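PDB 4WWM: ubiquitin from Sulfolobus solfataricus, which is a ubiquitin-related modifier of the Urm1 family, probably joined to other proteins through an isopeptide bond and linked to the proteasome pathway and tRNA processing. Local coordinates for residues Pro2-Leu10 with Glu18-Val29; Ser49-Gly57 with Leu68-Ile79. All coordinates share one frame; numbering follows the deposited sequence. Where two conformers were deposited one is given.

Contact 1 (Pro2-Leu10 with Glu18-Val29); sequences PKVILKGPL and EIYVNDRELLRV. With SO4 (sulfate ion), chain C.
Val4 and Ile19 form an antiparallel hydrogen-bonded pair, Val4 N giving to Ile19 O at 2.8 Å and Ile19 N returning to Val4 O at 3.0 Å. Two residues further along, past the non-hydrogen-bonded pair Lys3-Tyr20, Val21 N reaches Pro2 O at 2.9 Å, nearly straight at 169°. Pro2 N has no proton with which to answer Val21 O, and the ladder ends there with a single bond.

Strands 3-6 and 18-20 are the two antiparallel N-terminal strands of the ubiquitin-like beta-grasp fold, connected here through the short helix 10-14, with helix 26-33 following and crossing one face of the sheet.

Apolar contacts gather on that helix-facing side. Val4 CG2 meets Val29 CG1 at 3.6 Å, the two side chains passing each other head to tail, while Ile19 CG2 lies beside Val4 CB. The Pro2 ring adds CG against Val21 CG2 and, more loosely, Val29 CG2.

The other face, with Lys3, Ile5, Glu18 and Tyr20, is mixed: polar, aromatic and aliphatic. With its CG anti to the backbone N (chi1 -176°) and every later torsion extended, Lys3 runs over one face of the Tyr20 ring in the conformer given for that tyrosine; its CG stands 4.1 Å from the ring centroid, 17° off the normal, a CH-pi contact. Its NZ then gives a hydrogen bond to sulfate O2 at 3.0 Å, though the ion's placing is less sure, and forms a salt bridge with Glu18, whose OE1 is also less surely placed. Glu18 CG lies alongside Ile5 CG1, 3.9 Å away.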
loop_
_atom_site.group_PDB
_atom_site.type_symbol
_atom_site.label_atom_id
_atom_site.label_comp_id
_atom_site.label_asym_id
_atom_site.label_seq_id
_atom_site.Cartn_x
_atom_site.Cartn_y
_atom_site.Cartn_z
ATOM N N PRO A 2 0.107 -3.642 10.472
ATOM C CA PRO A 2 -1.103 -3.519 9.652
ATOM C C PRO A 2 -1.215 -4.572 8.554
ATOM O O PRO A 2 -0.231 -5.205 8.164
ATOM C CB PRO A 2 -0.980 -2.115 9.042
ATOM C CG PRO A 2 0.408 -1.657 9.333
ATOM C CD PRO A 2 0.828 -2.365 10.573
ATOM N N LYS A 3 -2.439 -4.746 8.072
ATOM C CA LYS A 3 -2.747 -5.703 7.022
ATOM C C LYS A 3 -2.845 -4.981 5.684
ATOM O O LYS A 3 -3.554 -3.979 5.568
ATOM C CB LYS A 3 -4.054 -6.431 7.340
ATOM C CG LYS A 3 -4.428 -7.533 6.361
ATOM C CD LYS A 3 -5.744 -8.185 6.760
ATOM C CE LYS A 3 -6.159 -9.269 5.785
ATOM N NZ LYS A 3 -7.468 -9.866 6.171
ATOM N N VAL A 4 -2.118 -5.485 4.689
ATOM C CA VAL A 4 -2.162 -4.946 3.334
ATOM C C VAL A 4 -2.949 -5.882 2.423
ATOM O O VAL A 4 -2.668 -7.081 2.365
ATOM C CB VAL A 4 -0.747 -4.746 2.758
ATOM C CG1 VAL A 4 -0.807 -4.223 1.323
ATOM C CG2 VAL A 4 0.046 -3.789 3.627
ATOM N N ILE A 5 -3.939 -5.328 1.729
ATOM C CA ILE A 5 -4.730 -6.082 0.763
ATOM C C ILE A 5 -4.534 -5.509 -0.638
ATOM O O ILE A 5 -4.737 -4.317 -0.864
ATOM C CB ILE A 5 -6.229 -6.063 1.121
ATOM C CG1 ILE A 5 -6.443 -6.630 2.530
ATOM C CG2 ILE A 5 -7.028 -6.859 0.092
ATOM C CD1 ILE A 5 -7.901 -6.651 2.992
ATOM N N LEU A 6 -4.143 -6.367 -1.578
ATOM C CA LEU A 6 -3.969 -5.958 -2.967
ATOM C C LEU A 6 -5.248 -6.219 -3.747
ATOM O O LEU A 6 -5.953 -7.195 -3.485
ATOM C CB LEU A 6 -2.792 -6.702 -3.608
ATOM C CG LEU A 6 -1.424 -6.517 -2.946
ATOM C CD1 LEU A 6 -0.382 -7.355 -3.659
ATOM C CD2 LEU A 6 -0.999 -5.064 -2.937
ATOM N N LYS A 7 -5.544 -5.337 -4.698
ATOM C CA LYS A 7 -6.731 -5.466 -5.540
ATOM C C LYS A 7 -6.355 -5.447 -7.018
ATOM O O LYS A 7 -5.300 -4.933 -7.397
ATOM C CB LYS A 7 -7.727 -4.340 -5.252
ATOM C CG LYS A 7 -8.339 -4.373 -3.860
ATOM C CD LYS A 7 -9.325 -5.516 -3.709
ATOM C CE LYS A 7 -9.817 -5.637 -2.278
ATOM N NZ LYS A 7 -10.590 -6.891 -2.061
ATOM N N GLY A 8 -7.232 -6.004 -7.848
ATOM C CA GLY A 8 -7.056 -5.961 -9.286
ATOM C C GLY A 8 -5.793 -6.660 -9.757
ATOM O O GLY A 8 -5.374 -7.656 -9.164
ATOM N N PRO A 9 -5.181 -6.145 -10.838
ATOM C CA PRO A 9 -3.977 -6.755 -11.415
ATOM C C PRO A 9 -2.793 -6.839 -10.456
ATOM O O PRO A 9 -1.898 -7.652 -10.685
ATOM C CB PRO A 9 -3.645 -5.827 -12.588
ATOM C CG PRO A 9 -4.942 -5.225 -12.967
ATOM C CD PRO A 9 -5.698 -5.056 -11.686
ATOM N N LEU A 10 -2.782 -6.014 -9.413
ATOM C CA LEU A 10 -1.667 -6.011 -8.467
ATOM C C LEU A 10 -1.508 -7.378 -7.811
ATOM O O LEU A 10 -0.401 -7.781 -7.458
ATOM C CB LEU A 10 -1.862 -4.941 -7.390
ATOM C CG LEU A 10 -1.787 -3.474 -7.820
ATOM C CD1 LEU A 10 -1.936 -2.569 -6.603
ATOM C CD2 LEU A 10 -0.491 -3.164 -8.558
ATOM N N GLU A 18 -2.935 -10.855 0.192
ATOM C CA GLU A 18 -2.913 -10.198 1.491
ATOM C C GLU A 18 -1.648 -10.551 2.245
ATOM O O GLU A 18 -1.143 -11.671 2.148
ATOM C CB GLU A 18 -4.137 -10.587 2.324
ATOM C CG GLU A 18 -5.459 -10.283 1.651
ATOM C CD GLU A 18 -6.652 -10.702 2.487
ATOM O OE1 GLU A 18 -6.451 -11.173 3.628
ATOM O OE2 GLU A 18 -7.792 -10.563 1.995
ATOM N N ILE A 19 -1.147 -9.585 3.005
ATOM C CA ILE A 19 0.068 -9.772 3.778
ATOM C C ILE A 19 0.065 -8.809 4.960
ATOM O O ILE A 19 -0.440 -7.690 4.853
ATOM C CB ILE A 19 1.325 -9.555 2.897
ATOM C CG1 ILE A 19 2.583 -10.083 3.594
ATOM C CG2 ILE A 19 1.481 -8.080 2.525
ATOM C CD1 ILE A 19 3.810 -10.099 2.692
ATOM N N TYR A 20 0.592 -9.257 6.095
ATOM C CA TYR A 20 0.760 -8.389 7.254
ATOM C C TYR A 20 2.174 -7.821 7.284
ATOM O O TYR A 20 3.129 -8.497 6.900
ATOM C CB TYR A 20 0.477 -9.152 8.549
ATOM C CG TYR A 20 -0.985 -9.443 8.806
ATOM C CD1 TYR A 20 -1.598 -10.566 8.264
ATOM C CD2 TYR A 20 -1.746 -8.607 9.613
ATOM C CE1 TYR A 20 -2.928 -10.838 8.507
ATOM C CE2 TYR A 20 -3.076 -8.872 9.861
ATOM C CZ TYR A 20 -3.662 -9.989 9.308
ATOM O OH TYR A 20 -4.990 -10.249 9.558
ATOM N N VAL A 21 2.297 -6.577 7.738
ATOM C CA VAL A 21 3.590 -5.911 7.874
ATOM C C VAL A 21 3.628 -5.196 9.222
ATOM O O VAL A 21 2.601 -4.709 9.693
ATOM C CB VAL A 21 3.839 -4.900 6.734
ATOM C CG1 VAL A 21 3.888 -5.617 5.384
ATOM C CG2 VAL A 21 2.764 -3.807 6.737
ATOM N N ASN A 22 4.797 -5.131 9.848
ATOM C CA ASN A 22 4.890 -4.555 11.187
ATOM C C ASN A 22 5.005 -3.027 11.182
ATOM O O ASN A 22 4.897 -2.385 12.225
ATOM C CB ASN A 22 6.076 -5.162 11.943
ATOM C CG ASN A 22 7.414 -4.858 11.287
ATOM O OD1 ASN A 22 7.495 -4.101 10.318
ATOM N ND2 ASN A 22 8.476 -5.449 11.825
ATOM N N ASP A 23 5.211 -2.450 10.003
ATOM C CA ASP A 23 5.464 -1.017 9.876
ATOM C C ASP A 23 4.259 -0.167 10.276
ATOM O O ASP A 23 3.122 -0.486 9.931
ATOM C CB ASP A 23 5.872 -0.694 8.436
ATOM C CG ASP A 23 7.189 -1.336 8.044
ATOM O OD1 ASP A 23 8.247 -0.714 8.275
ATOM O OD2 ASP A 23 7.164 -2.463 7.505
ATOM N N ARG A 24 4.516 0.919 11.004
ATOM C CA ARG A 24 3.463 1.849 11.409
ATOM C C ARG A 24 3.516 3.145 10.595
ATOM O O ARG A 24 2.725 4.061 10.817
ATOM C CB ARG A 24 3.574 2.157 12.903
ATOM C CG ARG A 24 3.476 0.921 13.788
ATOM C CD ARG A 24 3.482 1.293 15.257
ATOM N NE ARG A 24 2.265 1.998 15.646
ATOM C CZ ARG A 24 2.065 2.546 16.841
ATOM N NH1 ARG A 24 3.006 2.479 17.775
ATOM N NH2 ARG A 24 0.924 3.169 17.101
ATOM N N GLU A 25 4.456 3.208 9.658
ATOM C CA GLU A 25 4.595 4.343 8.750
ATOM C C GLU A 25 4.234 3.900 7.336
ATOM O O GLU A 25 4.858 2.986 6.794
ATOM C CB GLU A 25 6.021 4.898 8.795
ATOM C CG GLU A 25 6.290 6.039 7.824
ATOM C CD GLU A 25 7.747 6.462 7.810
ATOM O OE1 GLU A 25 8.156 7.147 6.850
ATOM O OE2 GLU A 25 8.481 6.114 8.761
ATOM N N LEU A 26 3.238 4.552 6.742
ATOM C CA LEU A 26 2.685 4.107 5.465
ATOM C C LEU A 26 3.753 3.956 4.389
ATOM O O LEU A 26 3.779 2.954 3.682
ATOM C CB LEU A 26 1.605 5.072 4.973
ATOM C CG LEU A 26 1.017 4.733 3.597
ATOM C CD1 LEU A 26 0.400 3.340 3.595
ATOM C CD2 LEU A 26 -0.010 5.772 3.170
ATOM N N LEU A 27 4.628 4.947 4.266
ATOM C CA LEU A 27 5.680 4.893 3.259
ATOM C C LEU A 27 6.522 3.633 3.429
ATOM O O LEU A 27 6.859 2.967 2.453
ATOM C CB LEU A 27 6.574 6.132 3.334
ATOM C CG LEU A 27 7.770 6.119 2.378
ATOM C CD1 LEU A 27 7.301 6.048 0.932
ATOM C CD2 LEU A 27 8.650 7.340 2.590
ATOM N N ARG A 28 6.851 3.311 4.675
ATOM C CA ARG A 28 7.675 2.145 4.966
ATOM C C ARG A 28 6.923 0.855 4.658
ATOM O O ARG A 28 7.526 -0.127 4.219
ATOM C CB ARG A 28 8.130 2.160 6.426
ATOM C CG ARG A 28 9.015 3.349 6.776
ATOM C CD ARG A 28 10.356 2.903 7.334
ATOM N NE ARG A 28 10.204 2.097 8.542
ATOM C CZ ARG A 28 11.160 1.334 9.064
ATOM N NH1 ARG A 28 12.352 1.258 8.484
ATOM N NH2 ARG A 28 10.920 0.638 10.167
ATOM N N VAL A 29 5.613 0.854 4.890
ATOM C CA VAL A 29 4.778 -0.274 4.494
ATOM C C VAL A 29 4.941 -0.498 2.994
ATOM O O VAL A 29 5.237 -1.609 2.552
ATOM C CB VAL A 29 3.283 -0.039 4.837
ATOM C CG1 VAL A 29 2.385 -1.121 4.228
ATOM C CG2 VAL A 29 3.084 0.012 6.340
HETATM S S SO4 C . -6.380 -12.806 8.901
HETATM O O1 SO4 C . -7.271 -12.063 9.788
HETATM O O2 SO4 C . -6.078 -11.990 7.728
HETATM O O3 SO4 C . -7.032 -14.043 8.481
HETATM O O4 SO4 C . -5.143 -13.124 9.609
#

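Contact 2 (Ser49-Gly57 with Leu68-Ile79)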
loop_
_atom_site.group_PDB
_atom_site.type_symbol
_atom_site.label_atom_id
_atom_site.label_comp_id
_atom_site.label_asym_id
_atom_site.label_seq_id
_atom_site.Cartn_x
_atom_site.Cartn_y
_atom_site.Cartn_z
ATOM N N SER A 49 0.921 6.833 -10.624
ATOM C CA SER A 49 -0.448 7.206 -10.942
ATOM C C SER A 49 -1.271 5.941 -11.156
ATOM O O SER A 49 -0.727 4.877 -11.451
ATOM C CB SER A 49 -0.499 8.099 -12.183
ATOM O OG SER A 49 -0.099 7.393 -13.340
ATOM N N GLY A 50 -2.581 6.058 -10.989
ATOM C CA GLY A 50 -3.468 4.928 -11.171
ATOM C C GLY A 50 -3.439 3.972 -9.996
ATOM O O GLY A 50 -3.957 2.864 -10.094
ATOM N N ILE A 51 -2.824 4.396 -8.892
ATOM C CA ILE A 51 -2.842 3.630 -7.649
ATOM C C ILE A 51 -3.454 4.451 -6.523
ATOM O O ILE A 51 -3.004 5.559 -6.233
ATOM C CB ILE A 51 -1.435 3.183 -7.216
ATOM C CG1 ILE A 51 -0.786 2.335 -8.310
ATOM C CG2 ILE A 51 -1.509 2.393 -5.902
ATOM C CD1 ILE A 51 0.655 2.005 -8.042
ATOM N N LEU A 52 -4.474 3.886 -5.889
ATOM C CA LEU A 52 -5.113 4.505 -4.736
ATOM C C LEU A 52 -4.865 3.650 -3.508
ATOM O O LEU A 52 -4.723 2.430 -3.618
ATOM C CB LEU A 52 -6.611 4.665 -4.975
ATOM C CG LEU A 52 -6.985 5.409 -6.256
ATOM C CD1 LEU A 52 -8.485 5.410 -6.425
ATOM C CD2 LEU A 52 -6.444 6.830 -6.236
ATOM N N ILE A 53 -4.809 4.292 -2.346
ATOM C CA ILE A 53 -4.637 3.573 -1.092
ATOM C C ILE A 53 -5.745 3.943 -0.120
ATOM O O ILE A 53 -5.982 5.122 0.154
ATOM C CB ILE A 53 -3.269 3.861 -0.445
ATOM C CG1 ILE A 53 -2.142 3.506 -1.420
ATOM C CG2 ILE A 53 -3.122 3.074 0.857
ATOM C CD1 ILE A 53 -0.754 3.749 -0.869
ATOM N N LEU A 54 -6.424 2.920 0.387
ATOM C CA LEU A 54 -7.412 3.094 1.437
ATOM C C LEU A 54 -6.838 2.585 2.750
ATOM O O LEU A 54 -6.211 1.528 2.793
ATOM C CB LEU A 54 -8.707 2.351 1.105
ATOM C CG LEU A 54 -9.421 2.761 -0.185
ATOM C CD1 LEU A 54 -10.694 1.947 -0.361
ATOM C CD2 LEU A 54 -9.729 4.250 -0.194
ATOM N N ILE A 55 -7.038 3.360 3.808
ATOM C CA ILE A 55 -6.735 2.916 5.157
ATOM C C ILE A 55 -8.058 2.815 5.903
ATOM O O ILE A 55 -8.720 3.826 6.138
ATOM C CB ILE A 55 -5.776 3.875 5.881
ATOM C CG1 ILE A 55 -4.465 3.995 5.096
ATOM C CG2 ILE A 55 -5.506 3.383 7.298
ATOM C CD1 ILE A 55 -3.510 5.056 5.614
ATOM N N ASN A 56 -8.443 1.591 6.250
ATOM C CA ASN A 56 -9.740 1.329 6.863
ATOM C C ASN A 56 -10.877 1.941 6.050
ATOM O O ASN A 56 -11.818 2.506 6.605
ATOM C CB ASN A 56 -9.770 1.858 8.298
ATOM C CG ASN A 56 -8.725 1.201 9.182
ATOM O OD1 ASN A 56 -8.416 0.021 9.022
ATOM N ND2 ASN A 56 -8.171 1.964 10.116
ATOM N N GLY A 57 -10.767 1.840 4.729
ATOM C CA GLY A 57 -11.838 2.239 3.832
ATOM C C GLY A 57 -11.810 3.694 3.402
ATOM O O GLY A 57 -12.646 4.114 2.598
ATOM N N LEU A 68 0.206 4.412 11.998
ATOM C CA LEU A 68 -0.716 3.329 11.707
ATOM C C LEU A 68 -0.851 2.451 12.946
ATOM O O LEU A 68 0.114 2.255 13.685
ATOM C CB LEU A 68 -0.233 2.504 10.513
ATOM C CG LEU A 68 -0.096 3.243 9.182
ATOM C CD1 LEU A 68 0.684 2.398 8.196
ATOM C CD2 LEU A 68 -1.464 3.582 8.624
ATOM N N ASN A 69 -2.053 1.942 13.177
ATOM C CA ASN A 69 -2.280 0.996 14.258
ATOM C C ASN A 69 -2.199 -0.424 13.713
ATOM O O ASN A 69 -2.519 -0.666 12.550
ATOM C CB ASN A 69 -3.627 1.259 14.923
ATOM C CG ASN A 69 -3.703 2.643 15.545
ATOM O OD1 ASN A 69 -2.689 3.197 15.978
ATOM N ND2 ASN A 69 -4.902 3.209 15.586
ATOM N N ASP A 70 -1.754 -1.349 14.554
ATOM C CA ASP A 70 -1.483 -2.724 14.138
ATOM C C ASP A 70 -2.660 -3.390 13.427
ATOM O O ASP A 70 -2.461 -4.275 12.594
ATOM C CB ASP A 70 -1.085 -3.568 15.352
ATOM C CG ASP A 70 0.357 -3.346 15.773
ATOM O OD1 ASP A 70 0.999 -2.404 15.258
ATOM O OD2 ASP A 70 0.848 -4.115 16.627
ATOM N N ASN A 71 -3.877 -2.966 13.756
ATOM C CA ASN A 71 -5.077 -3.582 13.198
ATOM C C ASN A 71 -5.653 -2.820 12.000
ATOM O O ASN A 71 -6.756 -3.117 11.545
ATOM C CB ASN A 71 -6.146 -3.717 14.284
ATOM C CG ASN A 71 -5.731 -4.665 15.398
ATOM O OD1 ASN A 71 -4.801 -5.459 15.243
ATOM N ND2 ASN A 71 -6.425 -4.589 16.527
ATOM N N ASP A 72 -4.912 -1.842 11.485
ATOM C CA ASP A 72 -5.362 -1.100 10.309
ATOM C C ASP A 72 -5.334 -1.976 9.062
ATOM O O ASP A 72 -4.469 -2.838 8.916
ATOM C CB ASP A 72 -4.498 0.143 10.078
ATOM C CG ASP A 72 -4.817 1.274 11.042
ATOM O OD1 ASP A 72 -5.915 1.275 11.639
ATOM O OD2 ASP A 72 -3.963 2.175 11.190
ATOM N N ILE A 73 -6.288 -1.738 8.168
ATOM C CA ILE A 73 -6.363 -2.450 6.902
ATOM C C ILE A 73 -6.033 -1.498 5.761
ATOM O O ILE A 73 -6.736 -0.511 5.538
ATOM C CB ILE A 73 -7.754 -3.066 6.681
ATOM C CG1 ILE A 73 -8.083 -4.042 7.817
ATOM C CG2 ILE A 73 -7.809 -3.775 5.328
ATOM C CD1 ILE A 73 -9.497 -4.586 7.781
ATOM N N ILE A 74 -4.955 -1.810 5.048
ATOM C CA ILE A 74 -4.485 -0.992 3.938
ATOM C C ILE A 74 -4.805 -1.666 2.608
ATOM O O ILE A 74 -4.271 -2.728 2.307
ATOM C CB ILE A 74 -2.967 -0.746 4.032
ATOM C CG1 ILE A 74 -2.625 -0.065 5.361
ATOM C CG2 ILE A 74 -2.494 0.102 2.857
ATOM C CD1 ILE A 74 -1.142 -0.015 5.665
ATOM N N GLU A 75 -5.668 -1.045 1.810
ATOM C CA GLU A 75 -6.019 -1.586 0.500
ATOM C C GLU A 75 -5.301 -0.810 -0.590
ATOM O O GLU A 75 -5.403 0.414 -0.650
ATOM C CB GLU A 75 -7.530 -1.529 0.265
ATOM C CG GLU A 75 -8.350 -2.357 1.235
ATOM C CD GLU A 75 -9.837 -2.198 1.005
ATOM O OE1 GLU A 75 -10.296 -2.475 -0.122
ATOM O OE2 GLU A 75 -10.545 -1.787 1.948
ATOM N N ILE A 76 -4.572 -1.523 -1.444
ATOM C CA ILE A 76 -3.889 -0.903 -2.572
ATOM C C ILE A 76 -4.645 -1.268 -3.845
ATOM O O ILE A 76 -4.722 -2.439 -4.225
ATOM C CB ILE A 76 -2.415 -1.337 -2.659
ATOM C CG1 ILE A 76 -1.729 -1.122 -1.307
ATOM C CG2 ILE A 76 -1.696 -0.542 -3.744
ATOM C CD1 ILE A 76 -0.314 -1.637 -1.243
ATOM N N ILE A 77 -5.207 -0.248 -4.487
ATOM C CA ILE A 77 -6.159 -0.430 -5.575
ATOM C C ILE A 77 -5.695 0.261 -6.855
ATOM O O ILE A 77 -5.517 1.481 -6.871
ATOM C CB ILE A 77 -7.545 0.130 -5.194
ATOM C CG1 ILE A 77 -8.015 -0.476 -3.869
ATOM C CG2 ILE A 77 -8.556 -0.142 -6.305
ATOM C CD1 ILE A 77 -9.268 0.162 -3.305
ATOM N N PRO A 78 -5.508 -0.509 -7.940
ATOM C CA PRO A 78 -5.195 0.140 -9.215
ATOM C C PRO A 78 -6.452 0.631 -9.939
ATOM O O PRO A 78 -7.492 -0.024 -9.856
ATOM C CB PRO A 78 -4.501 -0.967 -10.005
ATOM C CG PRO A 78 -5.126 -2.215 -9.503
ATOM C CD PRO A 78 -5.452 -1.979 -8.049
ATOM N N ILE A 79 -6.356 1.773 -10.615
ATOM C CA ILE A 79 -7.468 2.304 -11.404
ATOM C C ILE A 79 -7.005 2.716 -12.797
ATOM O O ILE A 79 -5.815 2.929 -13.024
ATOM C CB ILE A 79 -8.120 3.520 -10.722
ATOM C CG1 ILE A 79 -7.073 4.603 -10.449
ATOM C CG2 ILE A 79 -8.790 3.100 -9.428
ATOM C CD1 ILE A 79 -7.662 5.953 -10.156
HETATM O O HOH W 1 -8.920 -0.178 3.760
#
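The antiparallel ladder between strands 51-55 and 73-78 belongs to the C-terminal half of a beta-grasp sheet, and it illustrates how a polar clasp can finish a row of aliphatic pairs. Paired backbone bonds join Leu52 with Ile77 and Leu54 with Glu75; Leu52 N to Ile77 O, at 2.8 Å, is nearly straight (176°). Beyond them Ile79 N reaches Gly50 O and Asn56 N reaches Ile73 O.

At the Asn56 end the side chain takes over the ladder. Its OD1 accepts from Ile73 N at 2.9 Å, the donor tilted 33° from the amide carbonyl plane, and its ND2 gives to Asp72 OD1 at 2.8 Å. The amide and carboxylate planes stand 71° apart, and ND2 comes from above the carboxylate. Asp72 N to Asn69 O closes the type I turn 69-72, and Asp72 OD2, accepting from Asn69 N, reinforces it. Replacing Asp72 with an alanine would probably leave Asn56 ND2 and Asn69 N without the carboxylate they share and let the Asn56 amide turn more easily. Nearby, a water accepts from Gly57 N and lies within bonding distance of Ile73 O and Glu75 OE2.

On the face bearing Ile51, Ile53, Ile74 and Ile76, the last three buried, Ile51 CG2 meets Ile76 CG2 at 3.6 Å and Ile53 CG2 meets Ile74 CG2 at 3.6 Å. In all four, CG2 is anti to the backbone N, which turns these methyls toward one another while the side chains run alongside each other. Helix 26-33 packs here through Val29 and Leu30. The other face carries Leu54 CD1 on Ile77 CD1, 3.7 Å apart, and Leu52 CD1 against Ile79 CG2, the two side chains roughly perpendicular. One face under the helix and one turned outward is the layering of the ubiquitin-like beta-grasp fold.

How the contacts relate
Contact 1 closes before contact 2 opens along the chain, yet the two share one sheet, their centres about 7 Å apart. Strand 3-6 of contact 1 runs parallel beside strand 73-78 of contact 2, so the first and last strands of the sheet in sequence become neighbours at its middle. Probable hydrogen bonds make the seam: Lys3 O to Ile74 N at 2.6 Å and Ile74 O to Ile5 N at 2.7 Å. Packing continues it, with Leu10 CD1 against Ile76 CG2 at 3.5 Å. Val29, which touches Val4 in contact 1, also packs on Ile74 and Leu68, and helix 26-33 thereby bridges both contacts. The sulfate, probably from the crystallisation liquor, belongs to contact 1.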